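Long-range contacts in cupin 2, conserved barrel domain protein (Shewanella frigidimarina NCIMB 400, PDB 3D82), which is of unknown function but binds a nickel ion through a small cupin barrel, a metal-binding fold: residues 52-58 / 94-100; 9-13 / 34-38. The contacts are given in a common frame with arbitrary orientation. Residue numbers count along the deposited sequence, not the author numbering.

Contact 1: 52-58 / 94-100; sequences EVFIVME and CKIMIIE. With NI (nickel (II) ion), chain L.
Strand 52-56 and strand 94-100 are antiparallel neighbours in a cupin barrel. Their axes lie 4.7 Å apart at closest approach, with 150° between directions.

The backbone pairing is regular over the first residues. Val53 and Ile99 form a hydrogen-bonded pair: Val53 N to Ile99 O and Ile99 N to Val53 O are both 3.2 Å. In the next such pair, Ile55 N to Met97 O and Met97 N to Ile55 O are both 2.8 Å. Phe54-Ile98 and Val56-Ile96 are the non-hydrogen-bonded pairs between and beyond them. A classic beta bulge follows: Met57 N (2.9 Å) and Glu58 N (3.2 Å) both donate to Lys95 O. Met57, with phi/psi of -101/-38°, turns the chain here. Lys95 N returns a bond to Glu58 O at 2.8 Å.

Apolar side chains fill both faces. On one, Ile55 CD1 meets Met97 CE at 3.7 Å and Ile99 CD1 at 4.0 Å. On the other, Ile98 CG1 lies over a face of the Phe54 ring (m rotamer), and Ile96 CD1 sits at its edge, 3.9 Å from Phe54 CD2. Both methionines are selenomethionine.

Charged groups mark the two ends. Glu58 OE1 makes a salt bridge with Lys95 NZ at 3.1 Å. Glu52 (chi1 and chi2 t) binds nickel through OE1 at 2.4 Å; His45, His47 and His86 complete the protein ligands. Glu52 OE2 lies 2.8 Å from Glu100 OE1, a close approach of like charges, while Glu100 OE2 is salt-bridged to Lys34.

Strands 76-80 and 31-39 flank the pair. Phe54 and Val56 face strand 60-65 inside the barrel. Ile55 and Met97 face the second subunit, and Met57 and Met97 also touch helix 9-14.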
loop_
_atom_site.group_PDB
_atom_site.type_symbol
_atom_site.label_atom_id
_atom_site.label_comp_id
_atom_site.label_asym_id
_atom_site.label_seq_id
_atom_site.Cartn_x
_atom_site.Cartn_y
_atom_site.Cartn_z
ATOM N N GLU D 52 3.678 -11.668 3.005
ATOM C CA GLU D 52 4.135 -10.383 3.532
ATOM C C GLU D 52 4.426 -9.460 2.350
ATOM O O GLU D 52 5.147 -9.849 1.427
ATOM C CB GLU D 52 5.400 -10.581 4.374
ATOM C CG GLU D 52 5.924 -9.317 5.041
ATOM C CD GLU D 52 7.176 -9.586 5.843
ATOM O OE1 GLU D 52 8.168 -10.012 5.235
ATOM O OE2 GLU D 52 7.200 -9.368 7.076
ATOM N N VAL D 53 3.879 -8.249 2.396
ATOM C CA VAL D 53 4.059 -7.260 1.346
ATOM C C VAL D 53 5.091 -6.210 1.739
ATOM O O VAL D 53 5.075 -5.728 2.855
ATOM C CB VAL D 53 2.706 -6.593 0.971
ATOM C CG1 VAL D 53 2.907 -5.368 0.021
ATOM C CG2 VAL D 53 1.778 -7.641 0.316
ATOM N N PHE D 54 5.994 -5.902 0.807
ATOM C CA PHE D 54 6.952 -4.810 0.917
ATOM C C PHE D 54 6.633 -3.802 -0.185
ATOM O O PHE D 54 6.483 -4.183 -1.349
ATOM C CB PHE D 54 8.385 -5.280 0.682
ATOM C CG PHE D 54 8.972 -6.016 1.826
ATOM C CD1 PHE D 54 8.665 -7.356 2.020
ATOM C CD2 PHE D 54 9.871 -5.389 2.697
ATOM C CE1 PHE D 54 9.213 -8.052 3.076
ATOM C CE2 PHE D 54 10.418 -6.083 3.765
ATOM C CZ PHE D 54 10.097 -7.414 3.958
ATOM N N ILE D 55 6.524 -2.536 0.195
ATOM C CA ILE D 55 6.351 -1.437 -0.747
ATOM C C ILE D 55 7.490 -0.480 -0.414
ATOM O O ILE D 55 7.637 -0.076 0.746
ATOM C CB ILE D 55 5.000 -0.730 -0.592
ATOM C CG1 ILE D 55 3.833 -1.725 -0.754
ATOM C CG2 ILE D 55 4.860 0.416 -1.611
ATOM C CD1 ILE D 55 2.434 -1.114 -0.561
ATOM N N VAL D 56 8.317 -0.164 -1.409
ATOM C CA VAL D 56 9.396 0.811 -1.229
ATOM C C VAL D 56 8.833 2.200 -1.552
ATOM O O VAL D 56 8.236 2.404 -2.614
ATOM C CB VAL D 56 10.614 0.474 -2.076
ATOM C CG1 VAL D 56 11.722 1.555 -1.897
ATOM C CG2 VAL D 56 11.112 -0.925 -1.694
HETATM N N MSE D 57 9.031 3.129 -0.621
HETATM C CA MSE D 57 8.525 4.513 -0.678
HETATM C C MSE D 57 9.633 5.467 -1.118
HETATM O O MSE D 57 9.371 6.420 -1.838
HETATM C CB MSE D 57 8.021 4.951 0.700
HETATM C CG MSE D 57 7.173 3.887 1.449
HETATM SE SE MSE D 57 5.592 3.469 0.545
HETATM C CE MSE D 57 4.700 4.985 1.159
ATOM N N GLU D 58 10.856 5.218 -0.643
ATOM C CA GLU D 58 12.034 5.994 -0.987
ATOM C C GLU D 58 13.283 5.119 -0.840
ATOM O O GLU D 58 13.393 4.321 0.112
ATOM C CB GLU D 58 12.137 7.220 -0.087
ATOM C CG GLU D 58 13.240 8.224 -0.500
ATOM C CD GLU D 58 13.276 9.483 0.357
ATOM O OE1 GLU D 58 12.295 9.798 1.063
ATOM O OE2 GLU D 58 14.300 10.180 0.309
ATOM N N CYS D 94 16.655 3.248 3.465
ATOM C CA CYS D 94 15.512 2.965 2.609
ATOM C C CYS D 94 14.227 3.061 3.431
ATOM O O CYS D 94 14.176 2.554 4.548
ATOM C CB CYS D 94 15.691 1.589 2.010
ATOM S SG CYS D 94 14.415 1.148 0.859
ATOM N N LYS D 95 13.208 3.721 2.879
ATOM C CA LYS D 95 11.922 3.915 3.541
ATOM C C LYS D 95 10.945 2.943 2.925
ATOM O O LYS D 95 10.691 3.000 1.706
ATOM C CB LYS D 95 11.433 5.361 3.375
ATOM C CG LYS D 95 12.300 6.369 4.118
ATOM C CD LYS D 95 11.853 7.815 3.889
ATOM C CE LYS D 95 12.918 8.798 4.387
ATOM N NZ LYS D 95 12.558 10.200 4.084
ATOM N N ILE D 96 10.410 2.043 3.763
ATOM C CA ILE D 96 9.487 1.006 3.324
ATOM C C ILE D 96 8.201 0.955 4.117
ATOM O O ILE D 96 8.099 1.514 5.217
ATOM C CB ILE D 96 10.147 -0.405 3.351
ATOM C CG1 ILE D 96 10.473 -0.881 4.787
ATOM C CG2 ILE D 96 11.410 -0.386 2.505
ATOM C CD1 ILE D 96 10.948 -2.341 4.898
HETATM N N MSE D 97 7.227 0.284 3.509
HETATM C CA MSE D 97 5.964 -0.014 4.124
HETATM C C MSE D 97 5.754 -1.523 4.016
HETATM O O MSE D 97 5.964 -2.105 2.954
HETATM C CB MSE D 97 4.784 0.746 3.492
HETATM C CG MSE D 97 3.484 0.463 4.242
HETATM SE SE MSE D 97 2.107 1.757 3.995
HETATM C CE MSE D 97 1.665 1.273 2.217
ATOM N N ILE D 98 5.391 -2.134 5.138
ATOM C CA ILE D 98 5.086 -3.564 5.229
ATOM C C ILE D 98 3.621 -3.707 5.599
ATOM O O ILE D 98 3.122 -2.954 6.441
ATOM C CB ILE D 98 5.938 -4.284 6.284
ATOM C CG1 ILE D 98 7.409 -4.292 5.893
ATOM C CG2 ILE D 98 5.504 -5.743 6.462
ATOM C CD1 ILE D 98 8.314 -4.685 7.117
ATOM N N ILE D 99 2.942 -4.657 4.947
ATOM C CA ILE D 99 1.543 -4.944 5.207
ATOM C C ILE D 99 1.445 -6.437 5.476
ATOM O O ILE D 99 1.933 -7.258 4.679
ATOM C CB ILE D 99 0.611 -4.549 4.035
ATOM C CG1 ILE D 99 0.878 -3.109 3.552
ATOM C CG2 ILE D 99 -0.874 -4.705 4.469
ATOM C CD1 ILE D 99 0.121 -2.736 2.274
ATOM N N GLU D 100 0.844 -6.779 6.605
ATOM C CA GLU D 100 0.681 -8.166 7.025
ATOM C C GLU D 100 -0.303 -8.249 8.199
ATOM O O GLU D 100 -0.557 -7.220 8.850
ATOM C CB GLU D 100 2.054 -8.753 7.432
ATOM C CG GLU D 100 2.734 -8.051 8.641
ATOM C CD GLU D 100 4.190 -8.509 8.828
ATOM O OE1 GLU D 100 4.618 -9.487 8.157
ATOM O OE2 GLU D 100 4.898 -7.891 9.647
HETATM NI NI NI L . 9.927 -10.790 6.711
#

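Contact 2: 9-13 / 34-38; sequences FNDKF and KLVKV
Here a short helix packs on a strand of the cupin barrel sheet. Helix 9-13 crosses extended strand 34-38 at -58°, with the axes 9.6 Å apart. The nearest CA atoms are those of Phe13 and Leu35, at 7.1 Å.

Phe13 and Leu35 bury the most surface. Leu35 (chi1 m, chi2 t) points toward the helix. Its CD1 makes a CH-pi contact with the Phe13 ring, 3.8 Å from the centroid and only 5° off the normal. Leu35 CD2 lies 3.6 Å from Phe13 CZ. Leu35 CD1 also meets Lys12 CB at 3.5 Å. Phe13 (chi1 -80°) turns its ring edge to Val36 O, 3.6 Å from CE1. Phe9 and Ile25 of strand 23-28 pack against Leu35 as well.

Lys37 is third in buried area. Its extended chain (chi2 to chi4 t) runs past the Phe13 ring. The ammonium group also bonds Phe16 O and makes a cation-pi contact with Phe16. Within the contact, Lys37 NZ donates to Phe13 O at 2.9 Å.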
loop_
_atom_site.group_PDB
_atom_site.type_symbol
_atom_site.label_atom_id
_atom_site.label_comp_id
_atom_site.label_asym_id
_atom_site.label_seq_id
_atom_site.Cartn_x
_atom_site.Cartn_y
_atom_site.Cartn_z
ATOM N N PHE D 9 2.289 9.632 4.355
ATOM C CA PHE D 9 3.485 8.799 4.565
ATOM C C PHE D 9 4.712 9.607 4.974
ATOM O O PHE D 9 5.374 9.213 5.921
ATOM C CB PHE D 9 3.792 7.912 3.365
ATOM C CG PHE D 9 2.643 7.035 2.947
ATOM C CD1 PHE D 9 2.053 6.163 3.866
ATOM C CD2 PHE D 9 2.170 7.054 1.640
ATOM C CE1 PHE D 9 0.983 5.331 3.491
ATOM C CE2 PHE D 9 1.103 6.209 1.253
ATOM C CZ PHE D 9 0.523 5.348 2.199
ATOM N N ASN D 10 4.974 10.742 4.306
ATOM C CA ASN D 10 6.116 11.609 4.664
ATOM C C ASN D 10 6.018 12.093 6.113
ATOM O O ASN D 10 7.035 12.103 6.826
ATOM C CB ASN D 10 6.225 12.827 3.732
ATOM C CG ASN D 10 7.511 13.644 3.961
ATOM O OD1 ASN D 10 8.611 13.123 3.834
ATOM N ND2 ASN D 10 7.363 14.922 4.279
ATOM N N ASP D 11 4.809 12.508 6.533
ATOM C CA ASP D 11 4.616 13.017 7.885
ATOM C C ASP D 11 4.935 11.915 8.927
ATOM O O ASP D 11 5.617 12.184 9.920
ATOM C CB ASP D 11 3.207 13.615 8.036
ATOM C CG ASP D 11 2.947 14.825 7.090
ATOM O OD1 ASP D 11 3.885 15.351 6.430
ATOM O OD2 ASP D 11 1.772 15.246 7.008
ATOM N N LYS D 12 4.490 10.686 8.657
ATOM C CA LYS D 12 4.758 9.547 9.556
ATOM C C LYS D 12 6.227 9.151 9.564
ATOM O O LYS D 12 6.774 8.905 10.635
ATOM C CB LYS D 12 3.848 8.355 9.232
ATOM C CG LYS D 12 2.347 8.662 9.357
ATOM C CD LYS D 12 1.971 9.060 10.749
ATOM C CE LYS D 12 0.497 9.162 10.915
ATOM N NZ LYS D 12 0.178 9.737 12.270
ATOM N N PHE D 13 6.868 9.121 8.389
ATOM C CA PHE D 13 8.318 8.847 8.315
ATOM C C PHE D 13 9.168 9.886 9.064
ATOM O O PHE D 13 10.205 9.533 9.634
ATOM C CB PHE D 13 8.836 8.741 6.869
ATOM C CG PHE D 13 8.568 7.424 6.216
ATOM C CD1 PHE D 13 9.176 6.257 6.703
ATOM C CD2 PHE D 13 7.786 7.347 5.067
ATOM C CE1 PHE D 13 8.938 5.010 6.085
ATOM C CE2 PHE D 13 7.550 6.129 4.430
ATOM C CZ PHE D 13 8.119 4.954 4.935
ATOM N N LYS D 34 2.629 -0.851 8.229
ATOM C CA LYS D 34 3.753 -0.468 9.085
ATOM C C LYS D 34 4.834 0.194 8.266
ATOM O O LYS D 34 5.219 -0.334 7.229
ATOM C CB LYS D 34 4.321 -1.725 9.764
ATOM C CG LYS D 34 3.388 -2.314 10.823
ATOM C CD LYS D 34 3.328 -3.829 10.851
ATOM C CE LYS D 34 4.453 -4.529 11.520
ATOM N NZ LYS D 34 4.220 -6.039 11.418
ATOM N N LEU D 35 5.359 1.302 8.776
ATOM C CA LEU D 35 6.460 2.021 8.138
ATOM C C LEU D 35 7.745 1.640 8.825
ATOM O O LEU D 35 7.776 1.500 10.051
ATOM C CB LEU D 35 6.259 3.533 8.204
ATOM C CG LEU D 35 5.061 4.099 7.441
ATOM C CD1 LEU D 35 5.174 5.610 7.477
ATOM C CD2 LEU D 35 4.944 3.597 6.002
ATOM N N VAL D 36 8.803 1.473 8.039
ATOM C CA VAL D 36 10.116 1.114 8.566
ATOM C C VAL D 36 11.214 1.882 7.801
ATOM O O VAL D 36 11.075 2.145 6.597
ATOM C CB VAL D 36 10.395 -0.431 8.421
ATOM C CG1 VAL D 36 11.343 -0.922 9.508
ATOM C CG2 VAL D 36 9.101 -1.285 8.455
ATOM N N LYS D 37 12.270 2.264 8.518
ATOM C CA LYS D 37 13.485 2.815 7.933
ATOM C C LYS D 37 14.521 1.699 8.082
ATOM O O LYS D 37 14.682 1.158 9.178
ATOM C CB LYS D 37 13.917 4.108 8.632
ATOM C CG LYS D 37 13.017 5.278 8.266
ATOM C CD LYS D 37 13.386 6.550 8.985
ATOM C CE LYS D 37 12.487 7.687 8.531
ATOM N NZ LYS D 37 12.952 9.022 9.070
ATOM N N VAL D 38 15.173 1.306 6.980
ATOM C CA VAL D 38 16.143 0.200 6.996
ATOM C C VAL D 38 17.472 0.582 6.335
ATOM O O VAL D 38 17.500 1.385 5.409
ATOM C CB VAL D 38 15.543 -1.075 6.348
ATOM C CG1 VAL D 38 14.288 -1.521 7.106
ATOM C CG2 VAL D 38 15.208 -0.873 4.863
#

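How the contacts relate
The two contacts share one sheet, because strand 93-101 lies between strands 31-39 and 52-56. Their centres are 9 Å apart. Both segments of contact 2 precede both segments of contact 1 in sequence. Backbone pairing joins them where Ile98 N lies 2.8 Å from Lys34 O, a probable hydrogen bond. Lys34 NZ and Glu100 OE2 form a salt bridge at 2.7 Å, close to the metal-binding Glu52. Helix 9-13 packs near the opposite end of contact 1, at its bulge. There Met57 CE is 3.3 Å from Phe9 CD2, and Ile96 O is 3.5 Å from Phe13 CZ. Contact 1 gives the nickel one ligand, Glu52; contact 2 gives none.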